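PDB 2Q09: imidazolonepropionase from Unidentified, which hydrolyses the carbon-nitrogen ring bond of imidazolone-5-propanoate to give N-formimidoyl-L-glutamate, the third step of histidine degradation. Local coordinates for residues S129-T137 / D393-N401. Residues are numbered along the deposited sequence; the frame is centred on the assembly and turned at random.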
loop_
_atom_site.group_PDB
_atom_site.type_symbol
_atom_site.label_atom_id
_atom_site.label_comp_id
_atom_site.label_asym_id
_atom_site.label_seq_id
_atom_site.Cartn_x
_atom_site.Cartn_y
_atom_site.Cartn_z
ATOM N N SER A 129 -12.824 5.996 -3.743
ATOM C CA SER A 129 -12.044 6.701 -4.753
ATOM C C SER A 129 -10.939 5.789 -5.282
ATOM O O SER A 129 -10.617 5.810 -6.469
ATOM C CB SER A 129 -11.440 7.983 -4.181
ATOM O OG SER A 129 -12.417 9.009 -4.130
ATOM N N LEU A 130 -10.349 4.994 -4.399
ATOM C CA LEU A 130 -9.295 4.081 -4.833
ATOM C C LEU A 130 -9.929 3.004 -5.718
ATOM O O LEU A 130 -9.366 2.614 -6.742
ATOM C CB LEU A 130 -8.603 3.428 -3.632
ATOM C CG LEU A 130 -7.734 4.341 -2.761
ATOM C CD1 LEU A 130 -7.102 3.532 -1.639
ATOM C CD2 LEU A 130 -6.647 4.985 -3.619
ATOM N N ILE A 131 -11.102 2.523 -5.317
ATOM C CA ILE A 131 -11.811 1.494 -6.077
ATOM C C ILE A 131 -12.023 1.893 -7.540
ATOM O O ILE A 131 -11.702 1.124 -8.451
ATOM C CB ILE A 131 -13.189 1.176 -5.422
ATOM C CG1 ILE A 131 -13.025 0.155 -4.279
ATOM C CG2 ILE A 131 -14.143 0.552 -6.447
ATOM C CD1 ILE A 131 -11.833 0.383 -3.397
ATOM N N ARG A 132 -12.541 3.090 -7.771
ATOM C CA ARG A 132 -12.782 3.523 -9.141
ATOM C C ARG A 132 -11.515 3.776 -9.958
ATOM O O ARG A 132 -11.583 3.868 -11.186
ATOM C CB ARG A 132 -13.691 4.747 -9.156
ATOM C CG ARG A 132 -13.132 5.961 -8.465
ATOM C CD ARG A 132 -14.227 6.996 -8.273
ATOM N NE ARG A 132 -13.687 8.265 -7.804
ATOM C CZ ARG A 132 -14.423 9.258 -7.321
ATOM N NH1 ARG A 132 -15.740 9.130 -7.238
ATOM N NH2 ARG A 132 -13.837 10.378 -6.925
ATOM N N GLU A 133 -10.370 3.892 -9.290
ATOM C CA GLU A 133 -9.103 4.076 -9.989
ATOM C C GLU A 133 -8.587 2.715 -10.433
ATOM O O GLU A 133 -7.635 2.628 -11.207
ATOM C CB GLU A 133 -8.031 4.692 -9.089
ATOM C CG GLU A 133 -8.199 6.145 -8.751
ATOM C CD GLU A 133 -6.884 6.782 -8.315
ATOM O OE1 GLU A 133 -6.095 6.110 -7.620
ATOM O OE2 GLU A 133 -6.646 7.956 -8.661
ATOM N N GLY A 134 -9.188 1.653 -9.904
ATOM C CA GLY A 134 -8.759 0.314 -10.263
ATOM C C GLY A 134 -8.022 -0.426 -9.155
ATOM O O GLY A 134 -7.463 -1.491 -9.397
ATOM N N VAL A 135 -8.013 0.118 -7.942
ATOM C CA VAL A 135 -7.322 -0.558 -6.841
ATOM C C VAL A 135 -8.192 -1.713 -6.339
ATOM O O VAL A 135 -9.349 -1.511 -5.972
ATOM C CB VAL A 135 -7.038 0.404 -5.673
ATOM C CG1 VAL A 135 -6.380 -0.357 -4.518
ATOM C CG2 VAL A 135 -6.107 1.537 -6.140
ATOM N N THR A 136 -7.638 -2.922 -6.331
ATOM C CA THR A 136 -8.394 -4.095 -5.899
ATOM C C THR A 136 -7.885 -4.674 -4.587
ATOM O O THR A 136 -8.545 -5.512 -3.974
ATOM C CB THR A 136 -8.389 -5.175 -6.994
ATOM O OG1 THR A 136 -7.044 -5.417 -7.420
ATOM C CG2 THR A 136 -9.226 -4.714 -8.183
ATOM N N THR A 137 -6.706 -4.231 -4.163
ATOM C CA THR A 137 -6.124 -4.650 -2.889
ATOM C C THR A 137 -5.469 -3.421 -2.271
ATOM O O THR A 137 -4.656 -2.750 -2.918
ATOM C CB THR A 137 -5.036 -5.737 -3.049
ATOM O OG1 THR A 137 -5.623 -6.949 -3.534
ATOM C CG2 THR A 137 -4.364 -6.011 -1.701
ATOM N N ASP A 393 -12.216 8.551 -14.664
ATOM C CA ASP A 393 -12.704 7.183 -14.521
ATOM C C ASP A 393 -12.564 6.522 -15.888
ATOM O O ASP A 393 -13.124 6.995 -16.875
ATOM C CB ASP A 393 -14.176 7.165 -14.091
ATOM C CG ASP A 393 -14.378 7.585 -12.641
ATOM O OD1 ASP A 393 -13.378 7.782 -11.919
ATOM O OD2 ASP A 393 -15.552 7.712 -12.227
ATOM N N GLN A 394 -11.818 5.425 -15.947
ATOM C CA GLN A 394 -11.574 4.742 -17.213
ATOM C C GLN A 394 -11.837 3.239 -17.178
ATOM O O GLN A 394 -11.518 2.524 -18.133
ATOM C CB GLN A 394 -10.132 4.993 -17.653
ATOM C CG GLN A 394 -9.803 6.458 -17.864
ATOM C CD GLN A 394 -8.313 6.700 -17.978
ATOM O OE1 GLN A 394 -7.584 6.656 -16.980
ATOM N NE2 GLN A 394 -7.844 6.944 -19.202
ATOM N N LEU A 395 -12.418 2.759 -16.085
ATOM C CA LEU A 395 -12.704 1.335 -15.966
ATOM C C LEU A 395 -13.972 0.936 -16.705
ATOM O O LEU A 395 -15.001 1.597 -16.592
ATOM C CB LEU A 395 -12.839 0.931 -14.500
ATOM C CG LEU A 395 -11.565 0.974 -13.657
ATOM C CD1 LEU A 395 -11.916 0.660 -12.208
ATOM C CD2 LEU A 395 -10.555 -0.012 -14.206
ATOM N N VAL A 396 -13.883 -0.140 -17.472
ATOM C CA VAL A 396 -15.031 -0.657 -18.203
ATOM C C VAL A 396 -15.517 -1.860 -17.400
ATOM O O VAL A 396 -16.708 -2.186 -17.382
ATOM C CB VAL A 396 -14.633 -1.114 -19.624
ATOM C CG1 VAL A 396 -15.697 -2.028 -20.198
ATOM C CG2 VAL A 396 -14.446 0.102 -20.528
ATOM N N SER A 397 -14.575 -2.500 -16.716
ATOM C CA SER A 397 -14.881 -3.668 -15.903
ATOM C C SER A 397 -13.832 -3.801 -14.805
ATOM O O SER A 397 -12.636 -3.630 -15.054
ATOM C CB SER A 397 -14.899 -4.926 -16.784
ATOM O OG SER A 397 -15.194 -6.090 -16.031
ATOM N N ARG A 398 -14.283 -4.089 -13.589
ATOM C CA ARG A 398 -13.381 -4.248 -12.451
ATOM C C ARG A 398 -13.731 -5.571 -11.794
ATOM O O ARG A 398 -14.750 -5.690 -11.115
ATOM C CB ARG A 398 -13.551 -3.091 -11.452
ATOM C CG ARG A 398 -12.687 -3.213 -10.195
ATOM C CD ARG A 398 -12.836 -1.966 -9.309
ATOM N NE ARG A 398 -12.103 -2.109 -8.055
ATOM C CZ ARG A 398 -12.533 -2.812 -7.015
ATOM N NH1 ARG A 398 -13.708 -3.436 -7.060
ATOM N NH2 ARG A 398 -11.781 -2.906 -5.930
ATOM N N VAL A 399 -12.876 -6.566 -12.003
ATOM C CA VAL A 399 -13.102 -7.902 -11.481
ATOM C C VAL A 399 -12.237 -8.247 -10.280
ATOM O O VAL A 399 -11.013 -8.100 -10.316
ATOM C CB VAL A 399 -12.865 -8.952 -12.586
ATOM C CG1 VAL A 399 -13.018 -10.358 -12.021
ATOM C CG2 VAL A 399 -13.846 -8.731 -13.717
ATOM N N VAL A 400 -12.891 -8.710 -9.215
ATOM C CA VAL A 400 -12.204 -9.103 -7.995
ATOM C C VAL A 400 -12.685 -10.507 -7.632
ATOM O O VAL A 400 -13.887 -10.749 -7.508
ATOM C CB VAL A 400 -12.507 -8.114 -6.844
ATOM C CG1 VAL A 400 -11.865 -8.587 -5.559
ATOM C CG2 VAL A 400 -11.993 -6.721 -7.219
ATOM N N ASN A 401 -11.740 -11.425 -7.478
ATOM C CA ASN A 401 -12.030 -12.817 -7.161
ATOM C C ASN A 401 -12.965 -13.426 -8.202
ATOM O O ASN A 401 -13.826 -14.246 -7.882
ATOM C CB ASN A 401 -12.649 -12.946 -5.770
ATOM C CG ASN A 401 -12.439 -14.329 -5.171
ATOM O OD1 ASN A 401 -13.389 -15.076 -4.932
ATOM N ND2 ASN A 401 -11.180 -14.677 -4.941
HETATM O O HOH W 1 -10.258 4.852 -13.631
#
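R398 NH2 reaches V135 O at 2.8 Å, with an N-H...O angle of 174° and the oxygen lying in the guanidinium plane, and the same nitrogen also bonds P166 O. In this TIM-barrel amidohydrolase the bond joins strand 397-400, which pairs with strand 375-378 beside the barrel, to the start of barrel strand 135-141, while I131 and L395 make the contacts at the end of helix 116-133. The two strand segments run parallel (1°) with axes 8.4 Å apart, too far for backbone pairing, so side chains bridge them. R398 does so extended as far as NE, CG anti to the backbone N (chi1 177°). I131 CG2 sits over one face of its guanidinium, 3.7 Å above the plane. T136 CG2 lies over the opposite face, 3.9 Å from R398 NH2; both faces and the in-plane bond together probably hold the group's rotation. A methionine in place of R398 would probably leave V135 O and P166 O without this shared donor. Further along, T136 CG2 meets V400 CG2 at 3.6 Å. G134 ends the helix with positive phi in a Schellman motif, closed by V135 N to L130 O and G134 N to I131 O; L395 CD1 lies against this end, 3.4 Å from R132 O, and also meets G134 N. D393 OD1 packs 3.8 Å from R132 CD, well out of the guanidinium plane, so opposite charges are near but no N-H points at it. One water completes the junction, donating to R132 O and accepting from Q394 N, both at 2.9 Å.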